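Side-chain contacts in metallo-beta-lactamase FIM-1 (Pseudomonas aeruginosa, PDB 6V3Q), which probably hydrolyses beta-lactam antibiotics to substituted beta-amino acids with the help of zinc, as a class B metallo-beta-lactamase: residues A[62-65]-A[66-69]; A[53-56]-A[57-60]; A[103-106]-A[107-110]. All coordinates share one frame; numbering follows the deposited sequence.

Contact 1: A[62-65]-A[66-69]; sequences IIEW and SKDT
Lys67 reaches back over one turn of helix 56-68 to lie beside Ile63, both side chains pointing the same way. Its CB sits over the backbone, 3.8 Å from Glu64 O. CG follows, 3.6 Å from Ile63 O. The chain then bends at chi3 and chi4, and this double bend returns the ammonium group toward the preceding turn. There NZ meets two partners of different kinds. Ile63 CG2 is a nonpolar neighbour of NZ, and Glu64 OE2 forms a long salt bridge with it at 3.7 Å.

Glu64 also faces Asp68 one turn on. Its CG approaches Asp68 OD2, and the two carboxylate planes stand 82° apart. The two negative groups lie close together, and the long bridge from Lys67 to Glu64 probably offsets this only weakly.

The indole of Trp65 is on another side of the helix. CG is anti to the backbone N (chi1 171°), which carries the ring alongside the next turn. Thr69 CB lies over the face of the five-membered ring, 3.9 Å from its centroid, in a CH-pi contact. Thr69 CG2 reaches on to NE1. Beyond this pair, Trp65 stacks on Phe12 and meets Trp20 edge to face, which ties the helix to the sheet beneath.

Ser66 turns its hydroxyl back to the main chain. OG donates to Ile63 O at 2.7 Å, and Lys67 N donates to the same oxygen from the same face of the carbonyl plane. Ser66 OG is also hydrogen-bonded to Ile74 N, at the start of the next strand of the beta-alpha-beta unit. The chemistry is thus divided: aromatic packing and a serine hydroxyl with two hydrogen-bond partners fix the inner side, while the charged side rests on a long, probably weak ion pair.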
ATOM      1  N   ILE A  62     -13.796  14.518   6.676  1.00 61.75           N
ATOM      2  CA  ILE A  62     -13.480  14.826   8.067  1.00 60.33           C
ATOM      3  C   ILE A  62     -14.304  16.012   8.548  1.00 63.52           C
ATOM      4  O   ILE A  62     -14.842  16.005   9.662  1.00 67.87           O
ATOM      5  CB  ILE A  62     -11.969  15.085   8.222  1.00 59.40           C
ATOM      6  CG1 ILE A  62     -11.164  13.865   7.765  1.00 58.93           C
ATOM      7  CG2 ILE A  62     -11.633  15.445   9.662  1.00 55.34           C
ATOM      8  CD1 ILE A  62      -9.673  14.097   7.737  1.00 61.25           C
ATOM      9  N   ILE A  63     -14.415  17.049   7.714  1.00 64.61           N
ATOM     10  CA  ILE A  63     -15.234  18.211   8.055  1.00 66.68           C
ATOM     11  C   ILE A  63     -16.678  17.789   8.289  1.00 68.03           C
ATOM     12  O   ILE A  63     -17.306  18.171   9.284  1.00 73.95           O
ATOM     13  CB  ILE A  63     -15.136  19.275   6.947  1.00 63.40           C
ATOM     14  CG1 ILE A  63     -13.727  19.863   6.878  1.00 63.10           C
ATOM     15  CG2 ILE A  63     -16.185  20.360   7.149  1.00 59.64           C
ATOM     16  CD1 ILE A  63     -13.496  20.723   5.660  1.00 65.64           C
ATOM     17  N   GLU A  64     -17.224  16.987   7.372  1.00 67.81           N
ATOM     18  CA  GLU A  64     -18.620  16.581   7.479  1.00 72.67           C
ATOM     19  C   GLU A  64     -18.845  15.682   8.688  1.00 66.71           C
ATOM     20  O   GLU A  64     -19.868  15.796   9.372  1.00 64.83           O
ATOM     21  CB  GLU A  64     -19.054  15.878   6.191  1.00 81.96           C
ATOM     22  CG  GLU A  64     -20.412  16.313   5.656  1.00 97.35           C
ATOM     23  CD  GLU A  64     -20.447  17.774   5.226  1.00109.58           C
ATOM     24  OE1 GLU A  64     -21.556  18.289   4.976  1.00117.43           O
ATOM     25  OE2 GLU A  64     -19.378  18.414   5.132  1.00111.48           O
ATOM     26  N   TRP A  65     -17.894  14.788   8.971  1.00 62.39           N
ATOM     27  CA  TRP A  65     -18.016  13.920  10.139  1.00 66.54           C
ATOM     28  C   TRP A  65     -17.993  14.728  11.431  1.00 69.95           C
ATOM     29  O   TRP A  65     -18.710  14.406  12.386  1.00 66.42           O
ATOM     30  CB  TRP A  65     -16.894  12.884  10.134  1.00 64.38           C
ATOM     31  CG  TRP A  65     -16.804  12.076  11.392  1.00 63.60           C
ATOM     32  CD1 TRP A  65     -17.436  10.896  11.657  1.00 64.75           C
ATOM     33  CD2 TRP A  65     -16.030  12.387  12.557  1.00 60.38           C
ATOM     34  NE1 TRP A  65     -17.104  10.453  12.914  1.00 64.58           N
ATOM     35  CE2 TRP A  65     -16.245  11.353  13.489  1.00 64.00           C
ATOM     36  CE3 TRP A  65     -15.178  13.440  12.904  1.00 62.58           C
ATOM     37  CZ2 TRP A  65     -15.639  11.339  14.743  1.00 63.67           C
ATOM     38  CZ3 TRP A  65     -14.577  13.426  14.151  1.00 63.16           C
ATOM     39  CH2 TRP A  65     -14.810  12.382  15.054  1.00 62.59           C
ATOM     40  N   SER A  66     -17.171  15.782  11.481  1.00 68.94           N
ATOM     41  CA  SER A  66     -17.095  16.603  12.685  1.00 70.61           C
ATOM     42  C   SER A  66     -18.391  17.363  12.929  1.00 66.04           C
ATOM     43  O   SER A  66     -18.708  17.694  14.077  1.00 67.92           O
ATOM     44  CB  SER A  66     -15.926  17.583  12.586  1.00 70.70           C
ATOM     45  OG  SER A  66     -16.256  18.675  11.745  1.00 74.78           O
ATOM     46  N   LYS A  67     -19.146  17.655  11.871  1.00 69.40           N
ATOM     47  CA  LYS A  67     -20.409  18.369  12.005  1.00 75.87           C
ATOM     48  C   LYS A  67     -21.590  17.431  12.225  1.00 78.91           C
ATOM     49  O   LYS A  67     -22.450  17.712  13.066  1.00 82.02           O
ATOM     50  CB  LYS A  67     -20.668  19.233  10.765  1.00 82.45           C
ATOM     51  CG  LYS A  67     -19.731  20.420  10.596  1.00 88.73           C
ATOM     52  CD  LYS A  67     -20.384  21.521   9.763  1.00 95.96           C
ATOM     53  CE  LYS A  67     -20.713  21.065   8.351  1.00 99.04           C
ATOM     54  NZ  LYS A  67     -19.618  21.359   7.392  1.00 99.38           N
ATOM     55  N   ASP A  68     -21.649  16.321  11.490  1.00 83.74           N
ATOM     56  CA  ASP A  68     -22.821  15.450  11.512  1.00 88.26           C
ATOM     57  C   ASP A  68     -22.773  14.415  12.629  1.00 85.21           C
ATOM     58  O   ASP A  68     -23.797  14.156  13.271  1.00 90.81           O
ATOM     59  CB  ASP A  68     -22.976  14.744  10.163  1.00 98.62           C
ATOM     60  CG  ASP A  68     -23.244  15.712   9.027  1.00109.18           C
ATOM     61  OD1 ASP A  68     -23.745  16.823   9.298  1.00113.05           O
ATOM     62  OD2 ASP A  68     -22.953  15.364   7.862  1.00111.47           O
ATOM     63  N   THR A  69     -21.608  13.818  12.878  1.00 85.33           N
ATOM     64  CA  THR A  69     -21.463  12.771  13.884  1.00 82.48           C
ATOM     65  C   THR A  69     -20.926  13.301  15.209  1.00 78.85           C
ATOM     66  O   THR A  69     -21.512  13.040  16.264  1.00 82.93           O
ATOM     67  CB  THR A  69     -20.542  11.660  13.360  1.00 79.00           C
ATOM     68  OG1 THR A  69     -21.050  11.166  12.114  1.00 83.43           O
ATOM     69  CG2 THR A  69     -20.462  10.512  14.359  1.00 78.06           C
TER

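Contact 2: A[53-56]-A[57-60]; sequences AWDD and PQTA
Asp55 N-caps helix 56-68, its side chain crossing that of Gln58 at about a right angle. OD1 accepts from Gln58 N at 3.0 Å, on its syn side but 30° out of the carboxylate plane. With chi1 at 57°, CG stands between the backbone N and the carbonyl carbon, and this turns OD1 back over the first turn. The Asp55 side chain also crosses that of Pro57 at about a right angle, with Asp55 CG 3.5 Å from Pro57 CD.

Trp54 and Gln58 run side by side in the same direction, their ring and amide planes 34° apart. Gln58 OE1 lies at the edge of the indole, near its plane, and touches Trp54 CB. Their nitrogens bond to strand 19-27: Trp54 NE1 to Ser24 O and Gln58 NE2 to Met25 O. The Trp54 side chain comes within about 8 Å of the bound zinc ion.

Thr59 ties the first turn back to the incoming loop. Its OG1 accepts from Ala53 N at 3.0 Å and donates to Asp55 O at 2.9 Å, while Thr59 N reaches that oxygen from the opposite face of the carbonyl plane.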
ATOM      1  N   ALA A  53      -6.417  15.039   5.310  1.00 63.76           N
ATOM      2  CA  ALA A  53      -6.279  13.760   4.638  1.00 60.11           C
ATOM      3  C   ALA A  53      -5.377  13.949   3.420  1.00 66.59           C
ATOM      4  O   ALA A  53      -4.667  14.949   3.297  1.00 69.38           O
ATOM      5  CB  ALA A  53      -7.652  13.204   4.276  1.00 62.51           C
ATOM      6  N   TRP A  54      -5.408  12.996   2.488  1.00 68.47           N
ATOM      7  CA  TRP A  54      -4.514  13.074   1.336  1.00 65.99           C
ATOM      8  C   TRP A  54      -4.966  14.126   0.327  1.00 71.13           C
ATOM      9  O   TRP A  54      -4.122  14.762  -0.315  1.00 71.58           O
ATOM     10  CB  TRP A  54      -4.404  11.707   0.663  1.00 66.22           C
ATOM     11  CG  TRP A  54      -3.680  10.687   1.490  1.00 67.23           C
ATOM     12  CD1 TRP A  54      -4.237   9.800   2.363  1.00 64.13           C
ATOM     13  CD2 TRP A  54      -2.266  10.447   1.522  1.00 63.12           C
ATOM     14  NE1 TRP A  54      -3.261   9.023   2.938  1.00 66.89           N
ATOM     15  CE2 TRP A  54      -2.042   9.399   2.438  1.00 63.24           C
ATOM     16  CE3 TRP A  54      -1.170  11.015   0.866  1.00 66.26           C
ATOM     17  CZ2 TRP A  54      -0.765   8.907   2.714  1.00 65.53           C
ATOM     18  CZ3 TRP A  54       0.098  10.525   1.142  1.00 69.40           C
ATOM     19  CH2 TRP A  54       0.289   9.481   2.057  1.00 68.96           C
ATOM     20  N   ASP A  55      -6.275  14.321   0.165  1.00 78.16           N
ATOM     21  CA  ASP A  55      -6.791  15.243  -0.839  1.00 83.38           C
ATOM     22  C   ASP A  55      -7.986  15.996  -0.266  1.00 82.27           C
ATOM     23  O   ASP A  55      -8.397  15.777   0.878  1.00 77.52           O
ATOM     24  CB  ASP A  55      -7.157  14.503  -2.134  1.00 95.18           C
ATOM     25  CG  ASP A  55      -8.169  13.387  -1.914  1.00105.27           C
ATOM     26  OD1 ASP A  55      -8.788  13.331  -0.832  1.00106.39           O
ATOM     27  OD2 ASP A  55      -8.343  12.556  -2.826  1.00110.35           O
ATOM     28  N   ASP A  56      -8.555  16.884  -1.084  1.00 83.93           N
ATOM     29  CA  ASP A  56      -9.704  17.674  -0.648  1.00 83.58           C
ATOM     30  C   ASP A  56     -10.924  16.824  -0.312  1.00 79.54           C
ATOM     31  O   ASP A  56     -11.476  16.994   0.788  1.00 77.21           O
ATOM     32  CB  ASP A  56     -10.041  18.727  -1.710  1.00 91.84           C
ATOM     33  CG  ASP A  56      -9.031  19.858  -1.756  1.00 98.03           C
ATOM     34  OD1 ASP A  56      -8.473  20.211  -0.695  1.00 98.13           O
ATOM     35  OD2 ASP A  56      -8.803  20.407  -2.855  1.00102.32           O
ATOM     36  N   PRO A  57     -11.399  15.915  -1.175  1.00 78.70           N
ATOM     37  CA  PRO A  57     -12.641  15.192  -0.841  1.00 73.41           C
ATOM     38  C   PRO A  57     -12.530  14.317   0.395  1.00 74.68           C
ATOM     39  O   PRO A  57     -13.527  14.147   1.108  1.00 75.91           O
ATOM     40  CB  PRO A  57     -12.908  14.357  -2.102  1.00 69.96           C
ATOM     41  CG  PRO A  57     -11.581  14.204  -2.741  1.00 75.06           C
ATOM     42  CD  PRO A  57     -10.877  15.501  -2.491  1.00 74.91           C
ATOM     43  N   GLN A  58     -11.353  13.747   0.669  1.00 70.93           N
ATOM     44  CA  GLN A  58     -11.179  12.980   1.899  1.00 71.19           C
ATOM     45  C   GLN A  58     -11.138  13.898   3.116  1.00 69.46           C
ATOM     46  O   GLN A  58     -11.669  13.552   4.177  1.00 69.42           O
ATOM     47  CB  GLN A  58      -9.912  12.129   1.819  1.00 70.81           C
ATOM     48  CG  GLN A  58     -10.115  10.727   1.256  1.00 77.40           C
ATOM     49  CD  GLN A  58      -8.834   9.905   1.251  1.00 80.42           C
ATOM     50  OE1 GLN A  58      -7.742  10.440   1.065  1.00 78.02           O
ATOM     51  NE2 GLN A  58      -8.967   8.597   1.452  1.00 85.04           N
ATOM     52  N   THR A  59     -10.508  15.070   2.982  1.00 69.30           N
ATOM     53  CA  THR A  59     -10.581  16.068   4.044  1.00 66.44           C
ATOM     54  C   THR A  59     -12.005  16.580   4.215  1.00 65.83           C
ATOM     55  O   THR A  59     -12.424  16.890   5.339  1.00 63.49           O
ATOM     56  CB  THR A  59      -9.621  17.226   3.752  1.00 66.15           C
ATOM     57  OG1 THR A  59      -8.284  16.724   3.624  1.00 64.21           O
ATOM     58  CG2 THR A  59      -9.652  18.253   4.876  1.00 61.98           C
ATOM     59  N   ALA A  60     -12.768  16.659   3.121  1.00 67.72           N
ATOM     60  CA  ALA A  60     -14.167  17.061   3.222  1.00 68.68           C
ATOM     61  C   ALA A  60     -14.972  16.066   4.046  1.00 68.37           C
ATOM     62  O   ALA A  60     -15.926  16.454   4.731  1.00 70.24           O
ATOM     63  CB  ALA A  60     -14.774  17.215   1.828  1.00 64.38           C
TER

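Contact 3: A[103-106]-A[107-110]; sequences AADS and NRMA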
ATOM      1  N   ALA A 103       3.776  26.007  10.442  1.00 60.40           N
ATOM      2  CA  ALA A 103       5.079  26.628  10.628  1.00 59.47           C
ATOM      3  C   ALA A 103       5.384  27.550   9.456  1.00 58.61           C
ATOM      4  O   ALA A 103       4.967  27.292   8.324  1.00 62.15           O
ATOM      5  CB  ALA A 103       6.165  25.559  10.755  1.00 62.43           C
ATOM      6  N   ALA A 104       6.094  28.648   9.739  1.00 65.54           N
ATOM      7  CA  ALA A 104       6.413  29.609   8.687  1.00 76.18           C
ATOM      8  C   ALA A 104       7.127  28.931   7.528  1.00 75.36           C
ATOM      9  O   ALA A 104       6.846  29.215   6.358  1.00 76.74           O
ATOM     10  CB  ALA A 104       7.262  30.750   9.251  1.00 71.83           C
ATOM     11  N   ASP A 105       8.031  28.002   7.840  1.00 79.26           N
ATOM     12  CA  ASP A 105       8.733  27.266   6.797  1.00 85.89           C
ATOM     13  C   ASP A 105       7.784  26.374   6.006  1.00 81.02           C
ATOM     14  O   ASP A 105       7.959  26.196   4.796  1.00 80.63           O
ATOM     15  CB  ASP A 105       9.854  26.434   7.413  1.00 97.99           C
ATOM     16  CG  ASP A 105      10.899  26.038   6.398  1.00112.19           C
ATOM     17  OD1 ASP A 105      10.927  26.652   5.309  1.00117.23           O
ATOM     18  OD2 ASP A 105      11.692  25.119   6.687  1.00116.72           O
ATOM     19  N   SER A 106       6.773  25.804   6.668  1.00 77.45           N
ATOM     20  CA  SER A 106       5.820  24.954   5.961  1.00 70.68           C
ATOM     21  C   SER A 106       4.979  25.765   4.985  1.00 70.62           C
ATOM     22  O   SER A 106       4.630  25.281   3.902  1.00 71.17           O
ATOM     23  CB  SER A 106       4.925  24.223   6.960  1.00 62.32           C
ATOM     24  OG  SER A 106       5.668  23.303   7.740  1.00 62.81           O
ATOM     25  N   ASN A 107       4.646  27.005   5.350  1.00 71.09           N
ATOM     26  CA  ASN A 107       3.849  27.848   4.469  1.00 74.89           C
ATOM     27  C   ASN A 107       4.663  28.364   3.290  1.00 79.87           C
ATOM     28  O   ASN A 107       4.102  28.625   2.220  1.00 83.64           O
ATOM     29  CB  ASN A 107       3.257  29.017   5.254  1.00 77.53           C
ATOM     30  CG  ASN A 107       2.070  28.604   6.093  1.00 77.86           C
ATOM     31  OD1 ASN A 107       1.410  27.611   5.796  1.00 75.47           O
ATOM     32  ND2 ASN A 107       1.789  29.364   7.147  1.00 79.04           N
ATOM     33  N   ARG A 108       5.978  28.511   3.460  1.00 82.20           N
ATOM     34  CA  ARG A 108       6.812  29.023   2.380  1.00 87.03           C
ATOM     35  C   ARG A 108       7.046  27.976   1.296  1.00 87.16           C
ATOM     36  O   ARG A 108       7.089  28.309   0.106  1.00101.15           O
ATOM     37  CB  ARG A 108       8.146  29.515   2.938  1.00 94.44           C
ATOM     38  CG  ARG A 108       8.045  30.769   3.795  1.00 99.13           C
ATOM     39  CD  ARG A 108       9.430  31.285   4.122  1.00106.95           C
ATOM     40  NE  ARG A 108      10.245  30.250   4.751  1.00109.33           N
ATOM     41  CZ  ARG A 108      11.573  30.254   4.778  1.00112.89           C
ATOM     42  NH1 ARG A 108      12.252  31.239   4.204  1.00116.69           N
ATOM     43  NH2 ARG A 108      12.227  29.267   5.374  1.00110.87           N
ATOM     44  N   MET A 109       7.197  26.710   1.680  1.00 80.94           N
ATOM     45  CA  MET A 109       7.516  25.645   0.737  1.00 90.72           C
ATOM     46  C   MET A 109       6.297  24.849   0.290  1.00 84.40           C
ATOM     47  O   MET A 109       6.451  23.861  -0.434  1.00 84.00           O
ATOM     48  CB  MET A 109       8.555  24.696   1.345  1.00100.69           C
ATOM     49  CG  MET A 109       8.032  23.845   2.489  1.00104.73           C
ATOM     50  SD  MET A 109       9.263  22.663   3.087  1.00114.34           S
ATOM     51  CE  MET A 109      10.524  23.766   3.708  1.00116.18           C
ATOM     52  N   ALA A 110       5.096  25.252   0.695  1.00 80.38           N
ATOM     53  CA  ALA A 110       3.876  24.579   0.259  1.00 80.93           C
ATOM     54  C   ALA A 110       3.578  24.850  -1.217  1.00 81.96           C
ATOM     55  O   ALA A 110       3.191  23.918  -1.935  1.00 78.20           O
ATOM     56  CB  ALA A 110       2.687  24.990   1.136  1.00 72.08           C
TER
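The short helix 104-108 opens with Asn107 N bonded to Ala103 O at 3.0 Å, followed one residue at a time by Arg108 N to Ala104 O and Met109 N to Asp105 O.

Asp105 and Arg108 form a salt bridge on the outer side. Arg108 NH2 donates to Asp105 OD1 at 2.9 Å. The oxygen is met from above the carboxylate plane, 63° out of it, and the carboxylate and guanidinium planes are 48° apart. Arg108 bends at chi3 to get there. On the way its CG passes 3.2 Å from Ala104 O.

Met109 approaches the same carboxylate from the following turn. Its CE lies 3.3 Å from Asp105 OD1 and 3.5 Å from OD2, so the methyl group touches both oxygens. With CG between the backbone N and the carbonyl carbon (chi1 70°) and a bend at chi3, the chain turns back toward Asp105, and CG passes Asp105 O at 3.3 Å. The other carboxylate oxygen, OD2, makes a salt bridge with Arg147. Asp105 is therefore held between two arginines, which would tend to stabilise its negative charge.

The helix lies in the beta-alpha-beta unit between strands 99-102 and 120-121. Asn107 ND2 bonds to Asp121 OD1 in strand 120-121, and Asn107 OD1 to Ala118 N just ahead of that strand. Ser106 OG bonds to Asp148 OD2, and the Ser106 side chain lies about 5 Å, nearest atoms, from that of the zinc ligand His81. Met109 packs on Ala82, Arg147 and Asp148, in loops near the metal site.

In the fold
Contacts 1 and 2 share helix 56-68. Contact 2 forms its N-terminal cap and contact 1 lies further along it, and the two touch where Ile62 CD1 meets Ala53 CB. Contact 3 belongs to a different, shorter helix, with its nearest atoms about 12 Å from contact 2 and about 16 Å from contact 1. All three are partly buried. Contact 1 is away from the zinc site and combines a partly exposed indole and a buried serine with a charged edge. Contact 2 depends on capping and hydroxyl bonds to the main chain. Contact 3 centres on a short ion pair. Contacts 2 and 3 both border the metal site.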